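Local coordinates for protein insect group II chitinase (Ostrinia furnacalis, PDB 5Y2B) that probably hydrolyses chitin as a family 18 glycoside hydrolase built on a TIM barrel, here holding several N-acetylglucosamine sugars in its cleft, at residues A[8-13]-A[190-195]; A[194-199]-A[342-347]; A[246-251]-A[330-335]; A[346-351]-A[363-368]. All blocks are in the same frame, centred on the assembly; numbering follows the deposited sequence.

Interaction 1: residues A[8-13]-A[190-195]; sequences KLVCYY and LDWIAV. With NAG (2-acetamido-2-deoxy-beta-D-glucopyranose), chain B.
Lys8, Val10 and Tyr12 of strand 8-14 face Trp192 and Ala194 of strand 192-195 across the inside of the barrel. The indole is the main surface. Val10 lays CG2 over one face, 4.3 Å from the centroid of the Trp192 five-membered ring and 22° off its normal, a CH-pi contact. Lys8 comes in obliquely, its CE 3.7 Å from Trp192 CE3. These strands pair with other neighbours in the parallel TIM barrel, so no backbone hydrogen bond joins them, and their axes stand 10.1 Å apart at 60°; side chains and two waters fill the gap. One water accepts a hydrogen bond from Lys8 NZ (2.6 Å) and donates to Asp191 O. The other accepts from Trp192 NE1 (2.7 Å) and donates to Tyr12 OH, which also bonds to Asp124. With Trp192 CB pointing across the barrel and CG between N and C (chi1 65°), the indole lies beside Val10 and Lys8. The acetyl methyl C8 of the chain B NAG rests on the Tyr12 ring, 3.3 Å from CZ.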
# COMPACT_ATOMS: atom_id res chain seq x y z
N LYS A 8 -3.39 13.42 -6.51
CA LYS A 8 -2.78 12.20 -7.00
C LYS A 8 -3.67 11.00 -6.66
O LYS A 8 -4.31 10.97 -5.61
CB LYS A 8 -1.41 11.96 -6.37
CG LYS A 8 -0.35 12.99 -6.71
CD LYS A 8 0.96 12.59 -6.12
CE LYS A 8 2.08 13.48 -6.68
NZ LYS A 8 1.94 14.85 -6.14
N LEU A 9 -3.69 10.02 -7.55
CA LEU A 9 -4.22 8.70 -7.22
C LEU A 9 -3.13 7.70 -7.60
O LEU A 9 -2.95 7.39 -8.79
CB LEU A 9 -5.55 8.43 -7.94
CG LEU A 9 -6.56 7.59 -7.16
CD1 LEU A 9 -7.89 7.44 -7.93
CD2 LEU A 9 -5.95 6.22 -6.81
N VAL A 10 -2.41 7.19 -6.62
CA VAL A 10 -1.26 6.33 -6.85
C VAL A 10 -1.73 4.88 -6.76
O VAL A 10 -2.21 4.45 -5.71
CB VAL A 10 -0.14 6.64 -5.83
CG1 VAL A 10 1.10 5.80 -6.04
CG2 VAL A 10 0.20 8.14 -5.88
N CYS A 11 -1.62 4.13 -7.85
CA CYS A 11 -2.05 2.73 -7.88
C CYS A 11 -0.84 1.81 -7.89
O CYS A 11 0.01 1.92 -8.77
CB CYS A 11 -2.87 2.44 -9.13
SG CYS A 11 -4.21 3.55 -9.34
N TYR A 12 -0.80 0.88 -6.94
CA TYR A 12 0.20 -0.16 -6.98
C TYR A 12 -0.25 -1.26 -7.95
O TYR A 12 -1.40 -1.74 -7.89
CB TYR A 12 0.44 -0.69 -5.56
CG TYR A 12 1.45 0.16 -4.81
CD1 TYR A 12 1.05 1.29 -4.08
CD2 TYR A 12 2.83 -0.11 -4.89
CE1 TYR A 12 1.98 2.10 -3.41
CE2 TYR A 12 3.76 0.67 -4.24
CZ TYR A 12 3.33 1.78 -3.49
OH TYR A 12 4.26 2.55 -2.84
N TYR A 13 0.64 -1.60 -8.89
CA TYR A 13 0.54 -2.80 -9.72
C TYR A 13 1.44 -3.88 -9.10
O TYR A 13 2.51 -3.57 -8.59
CB TYR A 13 1.00 -2.45 -11.16
CG TYR A 13 1.23 -3.67 -11.99
CD1 TYR A 13 0.16 -4.28 -12.65
CD2 TYR A 13 2.49 -4.26 -12.05
CE1 TYR A 13 0.34 -5.43 -13.34
CE2 TYR A 13 2.68 -5.41 -12.78
CZ TYR A 13 1.59 -5.99 -13.42
OH TYR A 13 1.74 -7.13 -14.15
N LEU A 190 11.15 13.79 -0.99
CA LEU A 190 10.24 12.92 -1.73
C LEU A 190 9.17 13.72 -2.49
O LEU A 190 8.66 14.74 -2.00
CB LEU A 190 9.58 11.92 -0.77
CG LEU A 190 10.58 10.97 -0.05
CD1 LEU A 190 9.94 10.08 1.05
CD2 LEU A 190 11.38 10.12 -1.05
N ASP A 191 8.82 13.25 -3.69
CA ASP A 191 7.70 13.86 -4.41
C ASP A 191 6.36 13.54 -3.75
O ASP A 191 5.45 14.38 -3.71
CB ASP A 191 7.74 13.42 -5.88
CG ASP A 191 9.02 13.89 -6.54
OD1 ASP A 191 9.26 15.12 -6.46
OD2 ASP A 191 9.83 13.07 -7.05
N TRP A 192 6.22 12.34 -3.17
CA TRP A 192 5.11 12.08 -2.28
C TRP A 192 5.54 11.01 -1.29
O TRP A 192 6.55 10.33 -1.49
CB TRP A 192 3.84 11.65 -3.04
CG TRP A 192 3.94 10.33 -3.77
CD1 TRP A 192 3.64 9.08 -3.29
CD2 TRP A 192 4.38 10.15 -5.12
NE1 TRP A 192 3.84 8.12 -4.26
CE2 TRP A 192 4.31 8.75 -5.39
CE3 TRP A 192 4.82 11.02 -6.12
CZ2 TRP A 192 4.66 8.22 -6.64
CZ3 TRP A 192 5.19 10.49 -7.37
CH2 TRP A 192 5.11 9.10 -7.61
N ILE A 193 4.78 10.88 -0.22
CA ILE A 193 4.98 9.90 0.84
C ILE A 193 3.67 9.12 0.91
O ILE A 193 2.63 9.68 1.25
CB ILE A 193 5.30 10.58 2.18
CG1 ILE A 193 6.64 11.35 2.11
CG2 ILE A 193 5.30 9.59 3.31
CD1 ILE A 193 6.99 12.25 3.34
N ALA A 194 3.69 7.86 0.49
CA ALA A 194 2.46 7.05 0.45
C ALA A 194 2.30 6.42 1.82
O ALA A 194 3.01 5.47 2.16
CB ALA A 194 2.51 6.02 -0.68
N VAL A 195 1.48 7.01 2.68
CA VAL A 195 1.37 6.46 4.03
C VAL A 195 0.49 5.22 3.96
O VAL A 195 -0.63 5.27 3.42
CB VAL A 195 0.81 7.48 5.03
CG1 VAL A 195 0.79 6.83 6.39
CG2 VAL A 195 1.67 8.77 5.05
C1 NAG B . 2.56 -3.23 2.41
C2 NAG B . 3.62 -3.46 1.29
C3 NAG B . 3.38 -4.78 0.54
C4 NAG B . 2.29 -5.59 1.23
C5 NAG B . 1.00 -4.77 1.35
C6 NAG B . -0.02 -5.44 2.23
C7 NAG B . 2.76 -1.51 0.01
C8 NAG B . 3.17 -0.35 -0.91
N2 NAG B . 3.76 -2.33 0.38
O3 NAG B . 4.62 -5.49 0.52
O4 NAG B . 1.85 -6.68 0.43
O5 NAG B . 1.23 -3.47 1.91
O6 NAG B . -1.19 -4.66 2.30
O7 NAG B . 1.58 -1.68 0.37
O HOH W 1 2.62 14.85 -3.62
O HOH W 2 4.39 5.49 -3.69

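Interaction 2: residues A[194-199]-A[342-347]. With NAG (2-acetamido-2-deoxy-beta-D-glucopyranose), chain B; NAG (2-acetamido-2-deoxy-beta-D-glucopyranose), chain C; NAG (2-acetamido-2-deoxy-beta-D-glucopyranose), chain D; NAG (2-acetamido-2-deoxy-beta-D-glucopyranose), chain E.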
# COMPACT_ATOMS: atom_id res chain seq x y z
N ALA A 194 3.69 7.86 0.49
CA ALA A 194 2.46 7.05 0.45
C ALA A 194 2.30 6.42 1.82
O ALA A 194 3.01 5.47 2.16
CB ALA A 194 2.51 6.02 -0.68
N VAL A 195 1.48 7.01 2.68
CA VAL A 195 1.37 6.46 4.03
C VAL A 195 0.49 5.22 3.96
O VAL A 195 -0.63 5.27 3.42
CB VAL A 195 0.81 7.48 5.03
CG1 VAL A 195 0.79 6.83 6.39
CG2 VAL A 195 1.67 8.77 5.05
N MET A 196 1.00 4.08 4.45
CA MET A 196 0.26 2.81 4.34
C MET A 196 -0.72 2.67 5.50
O MET A 196 -0.57 1.86 6.42
CB MET A 196 1.23 1.64 4.27
CG MET A 196 2.12 1.71 3.06
SD MET A 196 3.25 0.29 2.96
CE MET A 196 4.41 0.66 4.22
N THR A 197 -1.76 3.50 5.43
CA THR A 197 -2.83 3.59 6.42
C THR A 197 -3.76 2.37 6.40
O THR A 197 -4.98 2.49 6.22
CB THR A 197 -3.60 4.90 6.19
OG1 THR A 197 -3.70 5.16 4.77
CG2 THR A 197 -2.89 6.09 6.89
N TYR A 198 -3.19 1.17 6.55
CA TYR A 198 -3.94 -0.07 6.59
C TYR A 198 -3.05 -1.10 7.26
O TYR A 198 -1.93 -0.78 7.67
CB TYR A 198 -4.38 -0.50 5.18
CG TYR A 198 -3.32 -0.39 4.11
CD1 TYR A 198 -2.24 -1.27 4.07
CD2 TYR A 198 -3.40 0.58 3.12
CE1 TYR A 198 -1.26 -1.18 3.10
CE2 TYR A 198 -2.42 0.68 2.13
CZ TYR A 198 -1.36 -0.21 2.15
OH TYR A 198 -0.40 -0.14 1.18
N ASP A 199 -3.53 -2.34 7.34
CA ASP A 199 -2.85 -3.40 8.11
C ASP A 199 -2.58 -2.98 9.56
O ASP A 199 -1.57 -3.38 10.17
CB ASP A 199 -1.56 -3.83 7.41
CG ASP A 199 -1.82 -4.73 6.18
OD1 ASP A 199 -2.98 -5.17 5.94
OD2 ASP A 199 -0.85 -4.98 5.44
N GLY A 342 -3.20 13.40 -2.07
CA GLY A 342 -4.17 12.55 -2.77
C GLY A 342 -4.33 11.21 -2.07
O GLY A 342 -4.08 11.09 -0.87
N GLY A 343 -4.78 10.22 -2.84
CA GLY A 343 -4.92 8.84 -2.38
C GLY A 343 -4.00 7.80 -3.04
O GLY A 343 -3.42 8.02 -4.11
N MET A 344 -3.87 6.65 -2.39
CA MET A 344 -3.09 5.53 -2.90
C MET A 344 -3.87 4.24 -2.66
O MET A 344 -4.49 4.09 -1.60
CB MET A 344 -1.72 5.48 -2.19
CG MET A 344 -0.86 4.25 -2.49
SD MET A 344 -1.16 2.83 -1.41
CE MET A 344 -0.11 3.22 0.01
N ILE A 345 -3.82 3.27 -3.58
CA ILE A 345 -4.46 1.99 -3.31
C ILE A 345 -3.44 0.86 -3.37
O ILE A 345 -2.56 0.83 -4.24
CB ILE A 345 -5.66 1.69 -4.25
CG1 ILE A 345 -5.19 1.55 -5.69
CG2 ILE A 345 -6.67 2.78 -4.12
CD1 ILE A 345 -6.11 0.77 -6.57
N TRP A 346 -3.57 -0.07 -2.43
CA TRP A 346 -2.95 -1.39 -2.49
C TRP A 346 -4.09 -2.40 -2.67
O TRP A 346 -4.85 -2.64 -1.71
CB TRP A 346 -2.16 -1.71 -1.21
CG TRP A 346 -1.49 -3.02 -1.38
CD1 TRP A 346 -2.01 -4.27 -1.13
CD2 TRP A 346 -0.22 -3.23 -2.00
NE1 TRP A 346 -1.12 -5.23 -1.52
CE2 TRP A 346 -0.01 -4.63 -2.05
CE3 TRP A 346 0.77 -2.38 -2.49
CZ2 TRP A 346 1.15 -5.18 -2.57
CZ3 TRP A 346 1.91 -2.93 -3.01
CH2 TRP A 346 2.10 -4.32 -3.04
N ALA A 347 -4.23 -3.01 -3.84
CA ALA A 347 -3.50 -2.82 -5.12
C ALA A 347 -4.56 -2.99 -6.26
O ALA A 347 -5.69 -3.42 -6.00
CB ALA A 347 -2.41 -3.84 -5.27
C1 NAG B . 2.56 -3.23 2.41
C2 NAG B . 3.62 -3.46 1.29
C3 NAG B . 3.38 -4.78 0.54
C4 NAG B . 2.29 -5.59 1.23
C5 NAG B . 1.00 -4.77 1.35
C6 NAG B . -0.02 -5.44 2.23
C7 NAG B . 2.76 -1.51 0.01
C8 NAG B . 3.17 -0.35 -0.91
N2 NAG B . 3.76 -2.33 0.38
O3 NAG B . 4.62 -5.49 0.52
O4 NAG B . 1.85 -6.68 0.43
O5 NAG B . 1.23 -3.47 1.91
O6 NAG B . -1.19 -4.66 2.30
O7 NAG B . 1.58 -1.68 0.37
C1 NAG C . 2.35 -5.89 7.49
C2 NAG C . 2.01 -6.89 6.42
C3 NAG C . 2.57 -6.47 5.08
C4 NAG C . 2.29 -5.00 4.81
C5 NAG C . 2.45 -4.07 6.02
C6 NAG C . 1.83 -2.70 5.79
C7 NAG C . 1.78 -9.27 7.02
C8 NAG C . 2.56 -10.51 7.47
N2 NAG C . 2.53 -8.19 6.80
O3 NAG C . 1.92 -7.20 4.07
O4 NAG C . 3.23 -4.55 3.82
O5 NAG C . 1.81 -4.64 7.15
O6 NAG C . 2.53 -1.66 6.45
O7 NAG C . 0.55 -9.28 6.87
C1 NAG D . 1.80 -5.15 12.48
C2 NAG D . 1.77 -4.03 11.47
C3 NAG D . 1.42 -4.55 10.09
C4 NAG D . 2.30 -5.74 9.74
C5 NAG D . 2.27 -6.78 10.86
C6 NAG D . 3.24 -7.92 10.61
C7 NAG D . 1.22 -1.81 12.27
C8 NAG D . 0.14 -0.85 12.68
N2 NAG D . 0.82 -3.01 11.86
O3 NAG D . 1.65 -3.48 9.21
O4 NAG D . 1.70 -6.40 8.65
O5 NAG D . 2.66 -6.14 12.07
O6 NAG D . 2.86 -9.05 11.35
O7 NAG D . 2.43 -1.50 12.30
C1 NAG E . 2.39 -7.95 0.58
C2 NAG E . 1.41 -8.91 -0.05
C3 NAG E . 2.05 -10.27 -0.22
C4 NAG E . 3.30 -10.07 -1.05
C5 NAG E . 4.23 -9.08 -0.34
C6 NAG E . 5.48 -8.77 -1.13
C7 NAG E . -1.00 -8.48 0.26
C8 NAG E . -2.19 -8.59 1.23
N2 NAG E . 0.16 -8.98 0.70
O3 NAG E . 1.12 -11.12 -0.86
O4 NAG E . 4.07 -11.25 -1.13
O5 NAG E . 3.52 -7.86 -0.19
O6 NAG E . 6.41 -8.02 -0.37
O7 NAG E . -1.10 -7.97 -0.87
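Met344 and Tyr198 meet through a methyl group: Met344 CE lies 3.6 Å from Tyr198 OH, with Ala194 CB 3.9 Å away and Met196 CG a little farther. The bends at chi2 (-88°) and chi3 (-85°) fold Met344 CE into this gathering. Tyr198 and Trp346 cross at about a right angle, the hydroxyl OH 3.4 Å from Trp346 CB. The polar contacts run to sugar rather than between the segments. Tyr198 OH donates to the acetyl O7 of the chain B NAG at 2.6 Å, with that oxygen in the plane of the phenol ring. The same O7 stands 3.1 Å from Trp346 CE3, over one face of the indole, while Trp346 NE1 donates at the ring's edge to O7 of the chain E NAG (2.8 Å, 162°). A cis peptide follows Trp346, as in other family 18 chitinases. Strands 192-195 and 342-346 flank strand 244-257 in the barrel wall, whose Val245 touches both Ala194 and Met344, while Met344 also packs on Val10 and Tyr12 of strand 8-14.

Interaction 3: residues A[246-251]-A[330-335]; sequences MGMPMY and KKVNFI. With NAG (2-acetamido-2-deoxy-beta-D-glucopyranose), chain B.
A buried lysine, Lys331, runs its aliphatic chain along Met248 of the strand, pointing the opposite way. Lys331 CD passes Met248 CG at 3.9 Å, and the chain, extended beyond CG, carries its ammonium past the ring of Pro249, within a water's reach of Gly247 O. A water accepts from Lys331 NZ (2.9 Å) and donates to Gly247 O (2.7 Å), so strand and helix are linked by a polar bridge although no direct hydrogen bond joins them. The rest is thioether packing between strand 244-257 of the TIM barrel and helix 325-337 on its outside, the two short axes nearly antiparallel at 175°. Met246 CG is anti to the backbone N (chi1 -177°), and the turn at chi3 brings CE to 3.5 Å from Lys331 CB and 3.7 Å from Ile335 CG1. Its SD makes a Met-aromatic contact with Phe334, 4.9 Å from the ring centroid and oblique at 71° off the normal. Met248 CE meets Ile335 CD1 tip to tip at 3.9 Å, and its sulfur lies across Val332. The buried ammonium has a salt bridge to Asp323 and a bond to Ala212 O besides its water. That much polar company probably favours the charged form of Lys331, letting a cation sit at the end of an otherwise greasy strand-helix seam.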
# COMPACT_ATOMS: atom_id res chain seq x y z
N MET A 246 -2.73 9.23 0.96
CA MET A 246 -3.24 8.34 1.99
C MET A 246 -3.59 6.96 1.42
O MET A 246 -4.38 6.86 0.48
CB MET A 246 -4.49 8.95 2.64
CG MET A 246 -4.99 8.05 3.79
SD MET A 246 -6.37 8.72 4.68
CE MET A 246 -7.72 8.15 3.71
N GLY A 247 -3.03 5.90 2.03
CA GLY A 247 -3.22 4.54 1.54
C GLY A 247 -4.62 4.01 1.85
O GLY A 247 -5.15 4.20 2.93
N MET A 248 -5.21 3.31 0.87
CA MET A 248 -6.47 2.62 1.11
C MET A 248 -6.40 1.18 0.61
O MET A 248 -5.99 0.95 -0.54
CB MET A 248 -7.64 3.32 0.43
CG MET A 248 -8.07 4.66 1.22
SD MET A 248 -8.99 5.71 0.15
CE MET A 248 -7.75 6.40 -0.94
N PRO A 249 -6.84 0.21 1.42
CA PRO A 249 -6.74 -1.21 1.03
C PRO A 249 -7.90 -1.64 0.16
O PRO A 249 -9.06 -1.31 0.41
CB PRO A 249 -6.79 -1.94 2.38
CG PRO A 249 -7.76 -1.05 3.19
CD PRO A 249 -7.58 0.40 2.68
N MET A 250 -7.56 -2.40 -0.91
CA MET A 250 -8.56 -3.03 -1.76
C MET A 250 -8.82 -4.46 -1.34
O MET A 250 -9.27 -5.26 -2.16
CB MET A 250 -8.14 -2.98 -3.24
CG MET A 250 -7.73 -1.59 -3.80
SD MET A 250 -9.10 -0.47 -4.11
CE MET A 250 -9.22 0.37 -2.52
N TYR A 251 -8.51 -4.81 -0.10
CA TYR A 251 -8.53 -6.18 0.37
C TYR A 251 -8.91 -6.15 1.85
O TYR A 251 -9.04 -5.07 2.47
CB TYR A 251 -7.18 -6.88 0.18
CG TYR A 251 -6.14 -6.21 1.03
CD1 TYR A 251 -5.52 -5.05 0.60
CD2 TYR A 251 -5.83 -6.69 2.29
CE1 TYR A 251 -4.61 -4.41 1.37
CE2 TYR A 251 -4.92 -6.07 3.08
CZ TYR A 251 -4.32 -4.93 2.63
OH TYR A 251 -3.42 -4.31 3.41
N LYS A 330 -15.95 8.34 2.64
CA LYS A 330 -15.60 9.05 3.86
C LYS A 330 -14.09 9.34 3.93
O LYS A 330 -13.67 10.47 4.22
CB LYS A 330 -16.08 8.23 5.05
CG LYS A 330 -15.98 9.01 6.31
CD LYS A 330 -17.07 8.71 7.33
CE LYS A 330 -16.92 9.71 8.52
NZ LYS A 330 -17.53 9.23 9.81
N LYS A 331 -13.26 8.33 3.63
CA LYS A 331 -11.81 8.51 3.64
C LYS A 331 -11.39 9.56 2.63
O LYS A 331 -10.45 10.33 2.88
CB LYS A 331 -11.10 7.19 3.34
CG LYS A 331 -11.26 6.19 4.48
CD LYS A 331 -10.41 4.94 4.30
CE LYS A 331 -10.57 4.02 5.52
NZ LYS A 331 -9.76 2.74 5.36
N VAL A 332 -12.06 9.61 1.48
CA VAL A 332 -11.62 10.54 0.45
C VAL A 332 -12.04 11.96 0.80
O VAL A 332 -11.27 12.90 0.58
CB VAL A 332 -12.08 10.10 -0.94
CG1 VAL A 332 -11.60 11.07 -1.98
CG2 VAL A 332 -11.50 8.74 -1.26
N ASN A 333 -13.24 12.16 1.39
CA ASN A 333 -13.58 13.50 1.87
C ASN A 333 -12.60 13.93 2.94
O ASN A 333 -12.28 15.12 3.06
CB ASN A 333 -15.00 13.55 2.42
CG ASN A 333 -16.03 13.61 1.32
OD1 ASN A 333 -16.17 14.61 0.63
ND2 ASN A 333 -16.75 12.50 1.13
N PHE A 334 -12.11 12.97 3.73
CA PHE A 334 -11.10 13.27 4.74
C PHE A 334 -9.80 13.73 4.07
O PHE A 334 -9.21 14.74 4.46
CB PHE A 334 -10.87 12.03 5.60
CG PHE A 334 -9.66 12.12 6.51
CD1 PHE A 334 -9.77 12.67 7.77
CD2 PHE A 334 -8.42 11.63 6.11
CE1 PHE A 334 -8.67 12.74 8.62
CE2 PHE A 334 -7.32 11.70 6.95
CZ PHE A 334 -7.43 12.24 8.21
N ILE A 335 -9.36 13.01 3.03
CA ILE A 335 -8.22 13.42 2.22
C ILE A 335 -8.39 14.86 1.72
O ILE A 335 -7.47 15.69 1.82
CB ILE A 335 -8.02 12.45 1.05
CG1 ILE A 335 -7.40 11.13 1.53
CG2 ILE A 335 -7.18 13.10 -0.05
CD1 ILE A 335 -7.45 10.07 0.45
C1 NAG B . 2.56 -3.23 2.41
C2 NAG B . 3.62 -3.46 1.29
C3 NAG B . 3.38 -4.78 0.54
C4 NAG B . 2.29 -5.59 1.23
C5 NAG B . 1.00 -4.77 1.35
C6 NAG B . -0.02 -5.44 2.23
C7 NAG B . 2.76 -1.51 0.01
C8 NAG B . 3.17 -0.35 -0.91
N2 NAG B . 3.76 -2.33 0.38
O3 NAG B . 4.62 -5.49 0.52
O4 NAG B . 1.85 -6.68 0.43
O5 NAG B . 1.23 -3.47 1.91
O6 NAG B . -1.19 -4.66 2.30
O7 NAG B . 1.58 -1.68 0.37
O HOH W 3 -7.11 3.72 4.74

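Interaction 4: residues A[346-351]-A[363-368]; sequences WALDLD and PLLNAI. With NAG (2-acetamido-2-deoxy-beta-D-glucopyranose), chain B; NAG (2-acetamido-2-deoxy-beta-D-glucopyranose), chain E.
Asp351 turns its carboxylate onto the start of helix 363-373, in the loop connection by which the TIM barrel passes from strand 342-346 to that helix. Two oxygens serve two successive amides. Leu364 N donates to Asp351 OD1 at 3.3 Å (153°), on the syn side and 19° out of the carboxylate plane; Leu365 N donates to OD2 at 3.0 Å, from well above that plane. With Asp351 CB directed at the helix and CG anti to the backbone N (chi1 -165°), the carboxylate lies over the first turn. Carboxylate and first-turn N-H groups should suit each other electrostatically, and the helix end may favour the charged acid. Pro363 CD lies 3.5 Å from Asp351 OD1, flanking the same oxygen. A second, apolar contact joins Leu348 to Leu365, methyl CD2 against methyl CD2 at a tight 3.5 Å. Further out, His362 ND1 shares Asp351 OD2, and Asp349 is tied by a salt bridge to Arg20. Within the loop, Leu350 N donates to Ala347 O at 3.1 Å.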
# COMPACT_ATOMS: atom_id res chain seq x y z
N TRP A 346 -3.57 -0.07 -2.43
CA TRP A 346 -2.95 -1.39 -2.49
C TRP A 346 -4.09 -2.40 -2.67
O TRP A 346 -4.85 -2.64 -1.71
CB TRP A 346 -2.16 -1.71 -1.21
CG TRP A 346 -1.49 -3.02 -1.38
CD1 TRP A 346 -2.01 -4.27 -1.13
CD2 TRP A 346 -0.22 -3.23 -2.00
NE1 TRP A 346 -1.12 -5.23 -1.52
CE2 TRP A 346 -0.01 -4.63 -2.05
CE3 TRP A 346 0.77 -2.38 -2.49
CZ2 TRP A 346 1.15 -5.18 -2.57
CZ3 TRP A 346 1.91 -2.93 -3.01
CH2 TRP A 346 2.10 -4.32 -3.04
N ALA A 347 -4.23 -3.01 -3.84
CA ALA A 347 -3.50 -2.82 -5.12
C ALA A 347 -4.56 -2.99 -6.26
O ALA A 347 -5.69 -3.42 -6.00
CB ALA A 347 -2.41 -3.84 -5.27
N LEU A 348 -4.17 -2.65 -7.49
CA LEU A 348 -5.11 -2.64 -8.62
C LEU A 348 -5.86 -3.95 -8.74
O LEU A 348 -7.08 -3.97 -8.96
CB LEU A 348 -4.35 -2.39 -9.93
CG LEU A 348 -4.06 -0.91 -10.14
CD1 LEU A 348 -2.93 -0.76 -11.16
CD2 LEU A 348 -5.36 -0.19 -10.55
N ASP A 349 -5.14 -5.05 -8.55
CA ASP A 349 -5.59 -6.40 -8.85
C ASP A 349 -6.43 -7.02 -7.75
O ASP A 349 -6.90 -8.15 -7.92
CB ASP A 349 -4.38 -7.28 -9.06
CG ASP A 349 -3.38 -7.17 -7.89
OD1 ASP A 349 -3.50 -7.95 -6.90
OD2 ASP A 349 -2.50 -6.27 -7.95
N LEU A 350 -6.61 -6.32 -6.63
CA LEU A 350 -7.42 -6.85 -5.53
C LEU A 350 -8.83 -6.25 -5.50
O LEU A 350 -9.72 -6.84 -4.88
CB LEU A 350 -6.71 -6.61 -4.18
CG LEU A 350 -5.34 -7.28 -4.08
CD1 LEU A 350 -4.46 -6.83 -2.90
CD2 LEU A 350 -5.54 -8.83 -4.07
N ASP A 351 -9.03 -5.10 -6.16
CA ASP A 351 -10.36 -4.54 -6.38
C ASP A 351 -11.14 -5.45 -7.32
O ASP A 351 -10.58 -6.35 -7.94
CB ASP A 351 -10.22 -3.13 -6.96
CG ASP A 351 -11.51 -2.31 -6.90
OD1 ASP A 351 -12.51 -2.75 -6.29
OD2 ASP A 351 -11.53 -1.24 -7.50
N PRO A 363 -15.17 -1.22 -8.42
CA PRO A 363 -16.08 -0.37 -7.60
C PRO A 363 -15.33 0.47 -6.57
O PRO A 363 -15.64 1.66 -6.42
CB PRO A 363 -17.02 -1.39 -6.92
CG PRO A 363 -16.24 -2.76 -6.99
CD PRO A 363 -15.37 -2.67 -8.23
N LEU A 364 -14.33 -0.08 -5.88
CA LEU A 364 -13.62 0.70 -4.86
C LEU A 364 -12.81 1.83 -5.49
O LEU A 364 -12.85 2.98 -5.04
CB LEU A 364 -12.72 -0.21 -4.01
CG LEU A 364 -13.32 -1.39 -3.24
CD1 LEU A 364 -12.30 -1.98 -2.22
CD2 LEU A 364 -14.65 -1.01 -2.53
N LEU A 365 -12.08 1.52 -6.58
CA LEU A 365 -11.22 2.52 -7.19
C LEU A 365 -12.04 3.57 -7.94
O LEU A 365 -11.69 4.75 -7.91
CB LEU A 365 -10.18 1.82 -8.09
CG LEU A 365 -9.08 2.63 -8.78
CD1 LEU A 365 -8.33 3.57 -7.85
CD2 LEU A 365 -8.09 1.71 -9.57
N ASN A 366 -13.18 3.18 -8.53
CA ASN A 366 -14.06 4.20 -9.08
C ASN A 366 -14.65 5.07 -7.98
O ASN A 366 -14.88 6.26 -8.21
CB ASN A 366 -15.16 3.58 -9.92
CG ASN A 366 -14.72 3.42 -11.36
OD1 ASN A 366 -14.48 4.41 -12.08
ND2 ASN A 366 -14.54 2.17 -11.78
N ALA A 367 -14.94 4.49 -6.82
CA ALA A 367 -15.46 5.32 -5.74
C ALA A 367 -14.44 6.38 -5.33
O ALA A 367 -14.80 7.53 -5.06
CB ALA A 367 -15.86 4.46 -4.53
N ILE A 368 -13.15 6.01 -5.30
CA ILE A 368 -12.10 6.96 -4.94
C ILE A 368 -11.98 8.05 -6.00
O ILE A 368 -11.92 9.25 -5.70
CB ILE A 368 -10.76 6.22 -4.76
CG1 ILE A 368 -10.88 5.26 -3.59
CG2 ILE A 368 -9.59 7.24 -4.62
CD1 ILE A 368 -9.74 4.26 -3.42
C1 NAG B . 2.56 -3.23 2.41
C2 NAG B . 3.62 -3.46 1.29
C3 NAG B . 3.38 -4.78 0.54
C4 NAG B . 2.29 -5.59 1.23
C5 NAG B . 1.00 -4.77 1.35
C6 NAG B . -0.02 -5.44 2.23
C7 NAG B . 2.76 -1.51 0.01
C8 NAG B . 3.17 -0.35 -0.91
N2 NAG B . 3.76 -2.33 0.38
O3 NAG B . 4.62 -5.49 0.52
O4 NAG B . 1.85 -6.68 0.43
O5 NAG B . 1.23 -3.47 1.91
O6 NAG B . -1.19 -4.66 2.30
O7 NAG B . 1.58 -1.68 0.37
C1 NAG E . 2.39 -7.95 0.58
C2 NAG E . 1.41 -8.91 -0.05
C3 NAG E . 2.05 -10.27 -0.22
C4 NAG E . 3.30 -10.07 -1.05
C5 NAG E . 4.23 -9.08 -0.34
C6 NAG E . 5.48 -8.77 -1.13
C7 NAG E . -1.00 -8.48 0.26
C8 NAG E . -2.19 -8.59 1.23
N2 NAG E . 0.16 -8.98 0.70
O3 NAG E . 1.12 -11.12 -0.86
O4 NAG E . 4.07 -11.25 -1.13
O5 NAG E . 3.52 -7.86 -0.19
O6 NAG E . 6.41 -8.02 -0.37
O7 NAG E . -1.10 -7.97 -0.87

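In the fold
The contacts lie round one barrel, each with a segment reaching the chain B NAG, in interactions 3 and 4 through Tyr251 and Trp346, away from the contact itself. Interactions 1 and 2 share Ala194 and Val195, their centres about 8 Å apart, and Tyr12 CG packs 3.5 Å from Trp346 CE3. Interaction 3 joins interaction 2 through Met344 O and Met248 N (2.7 Å), and adds Tyr251 OH, which accepts from the sugar O6 at 2.5 Å. Interaction 4 continues from Trp346 to the barrel's outside, where Ile345 CD1 meets Leu365 CD2 at 3.7 Å. The chain B NAG holds its acetyl O7 2.7 Å from its own C1, consistent with the substrate-assisted mechanism of family 18 enzymes.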